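Long-range contacts in transcriptional regulator (Rhodococcus sp., PDB 2O0Y), which probably binds DNA and regulates transcription, as other members of the IclR family do: residues P37-L41 and R71-S77; A64-L68 and G79-L83; A150-I156 and Q195-R201; G204-F210 and L223-T229. All coordinates share one frame; numbering follows the deposited sequence.

The four contacts fall into two groups, one at each end of an elongated chain. Interactions 1 and 2 belong to the probable DNA-binding domain: their segments alternate along the chain, their centres are about 13 Å apart, and Ser77 O packs against Leu68 CD2 at 3.5 Å. Interactions 3 and 4 lie in the C-terminal domain, which in this family usually senses small molecules; no ligand site is identified here. Their centres are about 7 Å apart; strands 195-198 and 205-213 are neighbours in one sheet, and just past the first, Gly199 N probably bonds to Ser205 O (2.7 Å). Between the groups, centres are about 41 to 46 Å apart.

Interaction 1 (P37-L41 and R71-S77); sequences PTRSL and RADGSYS
Arg39 and Tyr76 are joined by two backbone hydrogen bonds as an antiparallel hydrogen-bonded pair, Arg39 N giving to Tyr76 O at 2.9 Å and Tyr76 N to Arg39 O at 2.8 Å. Arg39 O also lies at the edge of the Tyr76 ring, in its plane, 3.5 Å from Tyr76 CD1. With Tyr76 CG beside its own backbone N (chi1 -64°), the ring runs along the neighbouring strand toward Leu41, whose CB meets Tyr76 CE1 at 4.3 Å. Next to this pair, Thr38 CG2 sits 3.7 Å above one face of the Arg71 guanidinium, offset toward its rim, the two side chains crossing at about a right angle. A water takes a hydrogen bond from Leu41 N and gives one to Gly74 O, linking the start of helix 41-48 to the turn.

Asp73 holds the second shell together. Its OD1 accepts from Ser75 N (3.0 Å, on the anti side), an Asx turn, and from Ser75 OG (2.7 Å, on the syn side), while Asp73 OD2 forms a salt bridge with Arg71 NH2 at 3.3 Å, its hydrogen bond weak. These bonds brace the type I turn Arg71-Gly74. Arg39 bonds to Leu31 O and Glu43, and Tyr76 packs on Val59 and Cys63 of helix 52-64. The weakly bonded strand 38-40 thus adds to the 68-70/75-78 hairpin; that hairpin is the wing of a winged helix-turn-helix domain.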
loop_
_atom_site.group_PDB
_atom_site.type_symbol
_atom_site.label_atom_id
_atom_site.label_comp_id
_atom_site.label_asym_id
_atom_site.label_seq_id
_atom_site.Cartn_x
_atom_site.Cartn_y
_atom_site.Cartn_z
ATOM N N PRO B 37 6.830 0.089 14.853
ATOM C CA PRO B 37 5.861 0.769 13.975
ATOM C C PRO B 37 5.086 1.908 14.682
ATOM O O PRO B 37 4.550 2.813 13.988
ATOM C CB PRO B 37 4.924 -0.368 13.531
ATOM C CG PRO B 37 5.022 -1.377 14.650
ATOM C CD PRO B 37 6.446 -1.310 15.130
ATOM N N THR B 38 5.031 1.892 16.029
ATOM C CA THR B 38 4.406 2.994 16.773
ATOM C C THR B 38 5.375 3.431 17.842
ATOM O O THR B 38 6.206 2.631 18.274
ATOM C CB THR B 38 3.064 2.593 17.449
ATOM O OG1 THR B 38 3.356 1.679 18.503
ATOM C CG2 THR B 38 2.111 1.863 16.451
ATOM N N ARG B 39 5.293 4.701 18.266
ATOM C CA ARG B 39 6.168 5.262 19.329
ATOM C C ARG B 39 5.315 6.148 20.181
ATOM O O ARG B 39 4.459 6.874 19.625
ATOM C CB ARG B 39 7.227 6.163 18.679
ATOM C CG ARG B 39 8.250 5.382 17.821
ATOM C CD ARG B 39 9.119 4.462 18.702
ATOM N NE ARG B 39 10.306 4.019 17.971
ATOM C CZ ARG B 39 11.367 3.459 18.491
ATOM N NH1 ARG B 39 11.415 3.148 19.794
ATOM N NH2 ARG B 39 12.380 3.142 17.671
ATOM N N SER B 40 5.550 6.134 21.493
ATOM C CA SER B 40 4.891 7.032 22.433
ATOM C C SER B 40 5.660 8.330 22.432
ATOM O O SER B 40 6.811 8.406 21.981
ATOM C CB SER B 40 4.980 6.462 23.824
ATOM O OG SER B 40 6.358 6.417 24.196
ATOM N N LEU B 41 5.076 9.356 23.005
ATOM C CA LEU B 41 5.767 10.629 23.073
ATOM C C LEU B 41 7.122 10.479 23.828
ATOM O O LEU B 41 8.138 11.050 23.420
ATOM C CB LEU B 41 4.832 11.666 23.788
ATOM C CG LEU B 41 5.415 13.034 24.170
ATOM C CD1 LEU B 41 5.804 13.796 22.878
ATOM C CD2 LEU B 41 4.386 13.811 25.014
ATOM N N ARG B 71 -2.775 7.272 18.598
ATOM C CA ARG B 71 -3.623 6.097 18.843
ATOM C C ARG B 71 -4.172 6.046 20.286
ATOM O O ARG B 71 -3.689 6.740 21.175
ATOM C CB ARG B 71 -2.865 4.827 18.569
ATOM C CG ARG B 71 -2.270 4.757 17.164
ATOM C CD ARG B 71 -1.100 3.843 17.181
ATOM N NE ARG B 71 -1.411 2.572 17.832
ATOM C CZ ARG B 71 -1.738 1.452 17.190
ATOM N NH1 ARG B 71 -1.816 1.428 15.851
ATOM N NH2 ARG B 71 -1.989 0.351 17.892
ATOM N N ALA B 72 -5.144 5.184 20.524
ATOM C CA ALA B 72 -5.828 5.147 21.819
ATOM C C ALA B 72 -4.881 4.732 22.954
ATOM O O ALA B 72 -4.954 5.290 24.051
ATOM C CB ALA B 72 -7.022 4.220 21.744
ATOM N N ASP B 73 -4.002 3.760 22.675
ATOM C CA ASP B 73 -2.954 3.322 23.604
ATOM C C ASP B 73 -1.871 4.369 23.845
ATOM O O ASP B 73 -0.797 4.017 24.299
ATOM C CB ASP B 73 -2.272 2.017 23.122
ATOM C CG ASP B 73 -1.565 2.157 21.752
ATOM O OD1 ASP B 73 -1.140 3.270 21.356
ATOM O OD2 ASP B 73 -1.417 1.122 21.061
ATOM N N GLY B 74 -2.141 5.637 23.521
ATOM C CA GLY B 74 -1.202 6.748 23.786
ATOM C C GLY B 74 -0.055 6.923 22.785
ATOM O O GLY B 74 0.657 7.961 22.795
ATOM N N SER B 75 0.166 5.909 21.947
ATOM C CA SER B 75 1.246 5.938 21.019
ATOM C C SER B 75 0.839 6.596 19.688
ATOM O O SER B 75 -0.342 6.917 19.470
ATOM C CB SER B 75 1.858 4.534 20.864
ATOM O OG SER B 75 1.112 3.708 19.997
ATOM N N TYR B 76 1.825 6.788 18.803
ATOM C CA TYR B 76 1.625 7.359 17.488
ATOM C C TYR B 76 2.072 6.347 16.479
ATOM O O TYR B 76 3.101 5.677 16.727
ATOM C CB TYR B 76 2.496 8.624 17.314
ATOM C CG TYR B 76 2.078 9.711 18.265
ATOM C CD1 TYR B 76 2.658 9.826 19.514
ATOM C CD2 TYR B 76 1.056 10.583 17.938
ATOM C CE1 TYR B 76 2.226 10.820 20.420
ATOM C CE2 TYR B 76 0.633 11.567 18.820
ATOM C CZ TYR B 76 1.244 11.690 20.048
ATOM O OH TYR B 76 0.806 12.684 20.926
ATOM N N SER B 77 1.366 6.252 15.337
ATOM C CA SER B 77 1.903 5.539 14.185
ATOM C C SER B 77 2.143 6.572 13.095
ATOM O O SER B 77 1.729 7.744 13.255
ATOM C CB SER B 77 0.895 4.509 13.621
ATOM O OG SER B 77 -0.243 5.183 13.180
HETATM O O HOH W 1 2.621 9.096 24.103
#

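Interaction 2 (A64-L68 and G79-L83); sequences ARSVL and GPEML
Val67 O accepts from Gly79 N at 2.8 Å, the shorter of two backbone hydrogen bonds that join the loops; the other runs from Glu81 N to Ser66 O at 2.9 Å. Both donors stand well above the carbonyl planes, by 61° and 45° respectively. Without a side chain, Gly79 fits against the loop, Gly79 C lying 2.9 Å from Ser66 O. The Glu81 side chain packs on the loop: its CB lies 3.1 Å from Ser66 O, and its CG meets Val67 CG2 at 3.9 Å. Glu81 CG points away from its own backbone N (chi1 171°) and the chain then bends at chi2, which carries the carboxylate along the Arg65 side of the loop. There a water accepts from Arg65 NE (2.9 Å) and lies 3.0 Å from Glu81 OE1, to which it can donate, though other acceptors compete. The stronger polar partners of both lie outside: Arg84 for Glu81, and Asp27 and Glu30 of the second subunit for Arg65. Ser66, with positive phi, ends helix 52-64 in a Schellman motif. The contact ties the turn between that helix and strand 68-70 to the link from strand 75-78 to helix 86-92, beside the second subunit.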
loop_
_atom_site.group_PDB
_atom_site.type_symbol
_atom_site.label_atom_id
_atom_site.label_comp_id
_atom_site.label_asym_id
_atom_site.label_seq_id
_atom_site.Cartn_x
_atom_site.Cartn_y
_atom_site.Cartn_z
ATOM N N ALA B 64 -1.700 17.106 12.826
ATOM C CA ALA B 64 -2.624 17.958 12.102
ATOM C C ALA B 64 -2.562 17.695 10.606
ATOM O O ALA B 64 -3.538 17.821 9.906
ATOM C CB ALA B 64 -2.334 19.413 12.391
ATOM N N ARG B 65 -1.389 17.328 10.123
ATOM C CA ARG B 65 -1.210 17.073 8.710
ATOM C C ARG B 65 -1.345 15.577 8.321
ATOM O O ARG B 65 -1.103 15.222 7.167
ATOM C CB ARG B 65 0.178 17.560 8.295
ATOM C CG ARG B 65 0.299 17.835 6.828
ATOM C CD ARG B 65 -0.489 19.155 6.395
ATOM N NE ARG B 65 -0.371 19.217 4.949
ATOM C CZ ARG B 65 0.466 19.996 4.286
ATOM N NH1 ARG B 65 1.265 20.865 4.937
ATOM N NH2 ARG B 65 0.486 19.923 2.966
ATOM N N SER B 66 -1.695 14.723 9.287
ATOM C CA SER B 66 -1.847 13.256 9.080
ATOM C C SER B 66 -0.588 12.512 8.760
ATOM O O SER B 66 -0.659 11.368 8.314
ATOM C CB SER B 66 -2.942 12.953 8.063
ATOM O OG SER B 66 -4.176 13.316 8.669
ATOM N N VAL B 67 0.563 13.112 9.042
ATOM C CA VAL B 67 1.895 12.463 8.893
ATOM C C VAL B 67 2.006 11.487 10.027
ATOM O O VAL B 67 2.634 10.460 9.873
ATOM C CB VAL B 67 3.052 13.562 8.899
ATOM C CG1 VAL B 67 4.461 13.047 9.369
ATOM C CG2 VAL B 67 3.137 14.298 7.543
ATOM N N LEU B 68 1.442 11.827 11.203
ATOM C CA LEU B 68 1.395 10.874 12.294
ATOM C C LEU B 68 -0.049 10.768 12.709
ATOM O O LEU B 68 -0.831 11.659 12.368
ATOM C CB LEU B 68 2.188 11.362 13.493
ATOM C CG LEU B 68 3.691 11.451 13.349
ATOM C CD1 LEU B 68 4.249 11.933 14.733
ATOM C CD2 LEU B 68 4.358 10.103 13.005
ATOM N N GLY B 79 0.925 8.281 9.838
ATOM C CA GLY B 79 -0.517 8.522 9.593
ATOM C C GLY B 79 -0.860 8.453 8.122
ATOM O O GLY B 79 -0.012 8.184 7.279
ATOM N N PRO B 80 -2.143 8.616 7.797
ATOM C CA PRO B 80 -2.647 8.313 6.444
ATOM C C PRO B 80 -2.035 9.163 5.364
ATOM O O PRO B 80 -1.994 8.760 4.199
ATOM C CB PRO B 80 -4.152 8.662 6.557
ATOM C CG PRO B 80 -4.461 8.592 8.027
ATOM C CD PRO B 80 -3.204 9.015 8.758
ATOM N N GLU B 81 -1.490 10.335 5.746
ATOM C CA GLU B 81 -0.783 11.145 4.742
ATOM C C GLU B 81 0.209 10.339 3.983
ATOM O O GLU B 81 0.397 10.490 2.779
ATOM C CB GLU B 81 -0.080 12.330 5.411
ATOM C CG GLU B 81 0.895 13.156 4.518
ATOM C CD GLU B 81 0.256 14.207 3.655
ATOM O OE1 GLU B 81 -0.971 14.208 3.545
ATOM O OE2 GLU B 81 0.999 15.017 3.014
HETATM N N MSE B 82 0.924 9.479 4.710
HETATM C CA MSE B 82 2.059 8.814 4.076
HETATM C C MSE B 82 1.591 7.871 2.962
HETATM O O MSE B 82 2.359 7.466 2.112
HETATM C CB MSE B 82 2.888 8.026 5.139
HETATM C CG MSE B 82 3.294 8.816 6.377
HETATM SE SE MSE B 82 4.410 10.347 5.762
HETATM C CE MSE B 82 5.545 9.281 4.705
ATOM N N LEU B 83 0.336 7.457 3.024
ATOM C CA LEU B 83 -0.249 6.512 2.053
ATOM C C LEU B 83 -0.395 7.172 0.699
ATOM O O LEU B 83 -0.602 6.500 -0.313
ATOM C CB LEU B 83 -1.641 6.054 2.543
ATOM C CG LEU B 83 -1.696 5.269 3.859
ATOM C CD1 LEU B 83 -3.164 4.914 4.172
ATOM C CD2 LEU B 83 -0.836 3.924 3.716
HETATM O O HOH W 2 -1.962 16.894 4.417
#

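Interaction 3 (A150-I156 and Q195-R201); sequences AGAAGKI and QLVHGER
The carboxylate of Glu200 takes two donors on one oxygen: Gly151 N meets the anti lone pair of Glu200 OE1 at 2.9 Å, and Lys155 NZ reaches the same atom at 2.7 Å on the syn side, 19° out of the carboxylate plane. The amide of Gln195 lies against the aliphatic part of Lys155, with Gln195 NE2 3.5 Å from Lys155 CB, the side chains crossing at about a right angle. Gln195 NE2 also donates to a water bound by Lys155 O, besides bonding to Lys185 O. At the edge of the Arg201 guanidinium, in plane, a second water receives a weak bond and takes another from Ala152 N.

Aliphatic groups pack alongside these polar ones. The Ile156 and Gln195 side chains pass each other in opposite directions, Ile156 CD1 3.7 Å from Gln195 CG; Ala152 CB meets Gln195 CB at 3.8 Å, and Val197 CG2 is 3.5 Å from Ala152 N. Lys155 bends at chi3 (-100°) and chi4, turning its ammonium from the amide to Glu200. The start of helix 152-157 is thus bound to edge strand 195-198 and the turn beyond it. Gripped by an ammonium and an N-H at the helix start, and with Lys185 alongside, Glu200 is probably kept ionised.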
loop_
_atom_site.group_PDB
_atom_site.type_symbol
_atom_site.label_atom_id
_atom_site.label_comp_id
_atom_site.label_asym_id
_atom_site.label_seq_id
_atom_site.Cartn_x
_atom_site.Cartn_y
_atom_site.Cartn_z
ATOM N N ALA B 150 0.538 -23.446 -8.037
ATOM C CA ALA B 150 1.236 -24.092 -9.147
ATOM C C ALA B 150 2.597 -23.426 -9.424
ATOM O O ALA B 150 2.672 -22.206 -9.488
ATOM C CB ALA B 150 0.370 -24.030 -10.435
ATOM N N GLY B 151 3.640 -24.229 -9.585
ATOM C CA GLY B 151 4.964 -23.761 -10.042
ATOM C C GLY B 151 5.966 -23.568 -8.900
ATOM O O GLY B 151 5.605 -23.601 -7.711
ATOM N N ALA B 152 7.234 -23.376 -9.271
ATOM C CA ALA B 152 8.356 -23.352 -8.339
ATOM C C ALA B 152 8.358 -22.100 -7.470
ATOM O O ALA B 152 8.574 -22.203 -6.278
ATOM C CB ALA B 152 9.682 -23.423 -9.103
ATOM N N ALA B 153 8.148 -20.930 -8.072
ATOM C CA ALA B 153 8.167 -19.663 -7.342
ATOM C C ALA B 153 7.140 -19.686 -6.215
ATOM O O ALA B 153 7.452 -19.276 -5.095
ATOM C CB ALA B 153 7.898 -18.505 -8.266
ATOM N N GLY B 154 5.919 -20.158 -6.491
ATOM C CA GLY B 154 4.875 -20.165 -5.462
ATOM C C GLY B 154 5.302 -20.910 -4.196
ATOM O O GLY B 154 5.084 -20.444 -3.079
ATOM N N LYS B 155 5.878 -22.106 -4.354
ATOM C CA LYS B 155 6.347 -22.873 -3.201
ATOM C C LYS B 155 7.557 -22.246 -2.481
ATOM O O LYS B 155 7.751 -22.463 -1.298
ATOM C CB LYS B 155 6.634 -24.322 -3.608
ATOM C CG LYS B 155 5.331 -25.126 -3.800
ATOM C CD LYS B 155 5.585 -26.540 -4.394
ATOM C CE LYS B 155 5.318 -26.607 -5.910
ATOM N NZ LYS B 155 3.832 -26.599 -6.283
ATOM N N ILE B 156 8.373 -21.476 -3.195
ATOM C CA ILE B 156 9.465 -20.736 -2.544
ATOM C C ILE B 156 8.851 -19.596 -1.718
ATOM O O ILE B 156 9.173 -19.450 -0.559
ATOM C CB ILE B 156 10.514 -20.202 -3.552
ATOM C CG1 ILE B 156 11.327 -21.374 -4.172
ATOM C CG2 ILE B 156 11.440 -19.139 -2.891
ATOM C CD1 ILE B 156 12.277 -22.060 -3.182
ATOM N N GLN B 195 13.407 -24.969 -5.532
ATOM C CA GLN B 195 12.314 -25.745 -6.128
ATOM C C GLN B 195 12.562 -25.925 -7.618
ATOM O O GLN B 195 12.853 -24.972 -8.305
ATOM C CB GLN B 195 10.987 -24.997 -5.947
ATOM C CG GLN B 195 10.437 -25.024 -4.508
ATOM C CD GLN B 195 9.754 -26.299 -4.187
ATOM O OE1 GLN B 195 9.566 -27.116 -5.066
ATOM N NE2 GLN B 195 9.357 -26.485 -2.918
ATOM N N LEU B 196 12.420 -27.152 -8.111
ATOM C CA LEU B 196 12.545 -27.429 -9.540
ATOM C C LEU B 196 11.344 -28.305 -9.895
ATOM O O LEU B 196 11.245 -29.419 -9.398
ATOM C CB LEU B 196 13.885 -28.149 -9.817
ATOM C CG LEU B 196 14.030 -28.805 -11.197
ATOM C CD1 LEU B 196 14.078 -27.750 -12.275
ATOM C CD2 LEU B 196 15.326 -29.565 -11.183
ATOM N N VAL B 197 10.415 -27.763 -10.685
ATOM C CA VAL B 197 9.145 -28.442 -10.951
ATOM C C VAL B 197 8.897 -28.463 -12.465
ATOM O O VAL B 197 9.381 -27.569 -13.193
ATOM C CB VAL B 197 7.966 -27.679 -10.280
ATOM C CG1 VAL B 197 8.221 -27.460 -8.782
ATOM C CG2 VAL B 197 7.763 -26.369 -10.929
ATOM N N HIS B 198 8.114 -29.436 -12.924
ATOM C CA HIS B 198 7.805 -29.587 -14.367
ATOM C C HIS B 198 6.302 -29.722 -14.610
ATOM O O HIS B 198 5.660 -30.554 -13.994
ATOM C CB HIS B 198 8.486 -30.835 -14.918
ATOM C CG HIS B 198 9.939 -30.949 -14.574
ATOM N ND1 HIS B 198 10.929 -30.288 -15.275
ATOM C CD2 HIS B 198 10.571 -31.670 -13.618
ATOM C CE1 HIS B 198 12.108 -30.593 -14.758
ATOM N NE2 HIS B 198 11.917 -31.439 -13.758
ATOM N N GLY B 199 5.736 -28.911 -15.489
ATOM C CA GLY B 199 4.366 -29.148 -15.943
ATOM C C GLY B 199 3.303 -28.868 -14.888
ATOM O O GLY B 199 2.186 -29.362 -14.978
ATOM N N GLU B 200 3.636 -28.032 -13.904
ATOM C CA GLU B 200 2.647 -27.676 -12.908
ATOM C C GLU B 200 1.768 -26.550 -13.394
ATOM O O GLU B 200 0.556 -26.681 -13.343
ATOM C CB GLU B 200 3.307 -27.311 -11.577
ATOM C CG GLU B 200 3.720 -28.527 -10.796
ATOM C CD GLU B 200 4.140 -28.192 -9.368
ATOM O OE1 GLU B 200 3.956 -27.035 -8.928
ATOM O OE2 GLU B 200 4.665 -29.091 -8.696
ATOM N N ARG B 201 2.391 -25.467 -13.887
ATOM C CA ARG B 201 1.690 -24.292 -14.376
ATOM C C ARG B 201 0.938 -24.579 -15.673
ATOM O O ARG B 201 -0.238 -24.216 -15.830
ATOM C CB ARG B 201 2.688 -23.143 -14.611
ATOM C CG ARG B 201 3.331 -22.544 -13.352
ATOM C CD ARG B 201 4.575 -21.684 -13.669
ATOM N NE ARG B 201 4.600 -21.139 -15.032
ATOM C CZ ARG B 201 5.636 -21.254 -15.868
ATOM N NH1 ARG B 201 6.764 -21.857 -15.475
ATOM N NH2 ARG B 201 5.575 -20.741 -17.100
HETATM O O HOH W 3 7.317 -23.525 -12.469
HETATM O O HOH W 4 9.618 -24.365 -0.991
#

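Interaction 4 (G204-F210 and L223-T229); sequences GSSGLSF and LTLGGPT
Gly204-Phe210 and Leu223-Thr229 run antiparallel and are stitched chiefly by backbone hydrogen bonds. Ser206 with Gly227, Leu208 with Leu225, and Phe210 with Leu223 each exchange two; beyond Ser206 and Gly227, Thr229 N gives to Gly204 O at 3.0 Å. At the non-hydrogen-bonded pairs, CA-H...O contacts fill in, the shortest from Gly207 CA to Leu225 O at 3.1 Å.

Hydroxyl pairs add side-chain bonds. Ser209 OG and Thr224 OG1 meet at 2.7 Å on one face of the sheet, where Ala153 of helix 152-157 packs. Ser209 OG points away from its own backbone N (chi1 -162°), which swings it across to the threonine. Ser206 OG and Thr229 OG1 meet at 2.8 Å, and Ser206 OG is bonded to His198 ND1 as well. A water joins Gly204 N to Thr229 OG1.

The two strands form a beta hairpin inside the six-stranded antiparallel sheet of the GAF-like C-terminal domain, flanked by strands 195-198 and 113-120.

Apolar packing lies on the other face. Leu208 and Leu225 lie side by side, pointing the same way, with Leu208 CD2 4.0 Å from Leu225 CD1; the side chains of Phe210 and Leu223 also leave on this face, that of Phe210 turning away from Leu223. Helix 237-254 packs here through Thr244, Arg245 and Ala248, and the Phe210 ring meets that of Tyr194, their planes about 25° apart.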
loop_
_atom_site.group_PDB
_atom_site.type_symbol
_atom_site.label_atom_id
_atom_site.label_comp_id
_atom_site.label_asym_id
_atom_site.label_seq_id
_atom_site.Cartn_x
_atom_site.Cartn_y
_atom_site.Cartn_z
ATOM N N GLY B 204 4.418 -28.450 -20.812
ATOM C CA GLY B 204 5.559 -27.959 -21.547
ATOM C C GLY B 204 6.360 -26.899 -20.824
ATOM O O GLY B 204 7.358 -26.442 -21.368
ATOM N N SER B 205 5.947 -26.476 -19.623
ATOM C CA SER B 205 6.719 -25.481 -18.857
ATOM C C SER B 205 7.381 -26.089 -17.627
ATOM O O SER B 205 6.913 -27.119 -17.111
ATOM C CB SER B 205 5.854 -24.295 -18.444
ATOM O OG SER B 205 4.757 -24.768 -17.674
ATOM N N SER B 206 8.509 -25.510 -17.205
ATOM C CA SER B 206 9.247 -25.958 -16.020
ATOM C C SER B 206 9.771 -24.721 -15.363
ATOM O O SER B 206 9.836 -23.671 -15.989
ATOM C CB SER B 206 10.455 -26.871 -16.337
ATOM O OG SER B 206 10.070 -28.134 -16.832
ATOM N N GLY B 207 10.164 -24.847 -14.106
ATOM C CA GLY B 207 10.613 -23.673 -13.366
ATOM C C GLY B 207 11.623 -24.095 -12.332
ATOM O O GLY B 207 11.515 -25.186 -11.751
ATOM N N LEU B 208 12.646 -23.274 -12.131
ATOM C CA LEU B 208 13.562 -23.480 -11.000
ATOM C C LEU B 208 13.505 -22.167 -10.215
ATOM O O LEU B 208 13.701 -21.109 -10.807
ATOM C CB LEU B 208 14.978 -23.672 -11.535
ATOM C CG LEU B 208 16.188 -23.585 -10.596
ATOM C CD1 LEU B 208 16.190 -24.716 -9.533
ATOM C CD2 LEU B 208 17.423 -23.675 -11.465
ATOM N N SER B 209 13.296 -22.227 -8.899
ATOM C CA SER B 209 13.218 -21.020 -8.063
ATOM C C SER B 209 14.126 -21.103 -6.843
ATOM O O SER B 209 14.206 -22.141 -6.197
ATOM C CB SER B 209 11.784 -20.794 -7.566
ATOM O OG SER B 209 11.590 -19.437 -7.113
ATOM N N PHE B 210 14.846 -20.021 -6.535
ATOM C CA PHE B 210 15.657 -19.949 -5.306
ATOM C C PHE B 210 15.074 -18.817 -4.445
ATOM O O PHE B 210 14.614 -17.815 -4.993
ATOM C CB PHE B 210 17.135 -19.611 -5.636
ATOM C CG PHE B 210 17.979 -20.830 -5.914
ATOM C CD1 PHE B 210 17.900 -21.478 -7.135
ATOM C CD2 PHE B 210 18.825 -21.346 -4.939
ATOM C CE1 PHE B 210 18.668 -22.636 -7.406
ATOM C CE2 PHE B 210 19.589 -22.491 -5.211
ATOM C CZ PHE B 210 19.504 -23.119 -6.435
ATOM N N LEU B 223 13.826 -15.888 -6.814
ATOM C CA LEU B 223 14.505 -15.697 -8.071
ATOM C C LEU B 223 14.229 -16.936 -8.938
ATOM O O LEU B 223 14.623 -18.057 -8.576
ATOM C CB LEU B 223 16.001 -15.558 -7.840
ATOM C CG LEU B 223 16.860 -15.321 -9.092
ATOM C CD1 LEU B 223 16.597 -13.877 -9.640
ATOM C CD2 LEU B 223 18.333 -15.441 -8.783
ATOM N N THR B 224 13.601 -16.748 -10.100
ATOM C CA THR B 224 13.039 -17.876 -10.790
ATOM C C THR B 224 13.401 -17.958 -12.294
ATOM O O THR B 224 13.234 -16.985 -13.008
ATOM C CB THR B 224 11.520 -17.834 -10.625
ATOM O OG1 THR B 224 11.222 -17.773 -9.211
ATOM C CG2 THR B 224 10.851 -19.089 -11.202
ATOM N N LEU B 225 13.790 -19.158 -12.767
ATOM C CA LEU B 225 13.900 -19.447 -14.221
ATOM C C LEU B 225 12.640 -20.164 -14.659
ATOM O O LEU B 225 12.198 -21.050 -13.970
ATOM C CB LEU B 225 15.068 -20.402 -14.474
ATOM C CG LEU B 225 16.483 -20.040 -14.054
ATOM C CD1 LEU B 225 17.400 -21.123 -14.584
ATOM C CD2 LEU B 225 16.898 -18.675 -14.634
ATOM N N GLY B 226 12.023 -19.777 -15.773
ATOM C CA GLY B 226 10.921 -20.574 -16.326
ATOM C C GLY B 226 11.156 -20.689 -17.795
ATOM O O GLY B 226 11.642 -19.735 -18.429
ATOM N N GLY B 227 10.827 -21.849 -18.351
ATOM C CA GLY B 227 10.990 -22.049 -19.769
ATOM C C GLY B 227 10.462 -23.387 -20.187
ATOM O O GLY B 227 9.803 -24.067 -19.410
ATOM N N PRO B 228 10.755 -23.785 -21.432
ATOM C CA PRO B 228 10.316 -25.073 -21.936
ATOM C C PRO B 228 10.957 -26.246 -21.201
ATOM O O PRO B 228 12.159 -26.236 -20.942
ATOM C CB PRO B 228 10.739 -25.035 -23.410
ATOM C CG PRO B 228 11.792 -23.992 -23.486
ATOM C CD PRO B 228 11.470 -23.000 -22.451
ATOM N N THR B 229 10.150 -27.254 -20.860
ATOM C CA THR B 229 10.636 -28.449 -20.126
ATOM C C THR B 229 11.811 -29.114 -20.847
ATOM O O THR B 229 12.758 -29.594 -20.216
ATOM C CB THR B 229 9.476 -29.416 -19.945
ATOM O OG1 THR B 229 8.557 -28.783 -19.061
ATOM C CG2 THR B 229 9.925 -30.799 -19.388
HETATM O O HOH W 5 6.210 -30.266 -18.969
#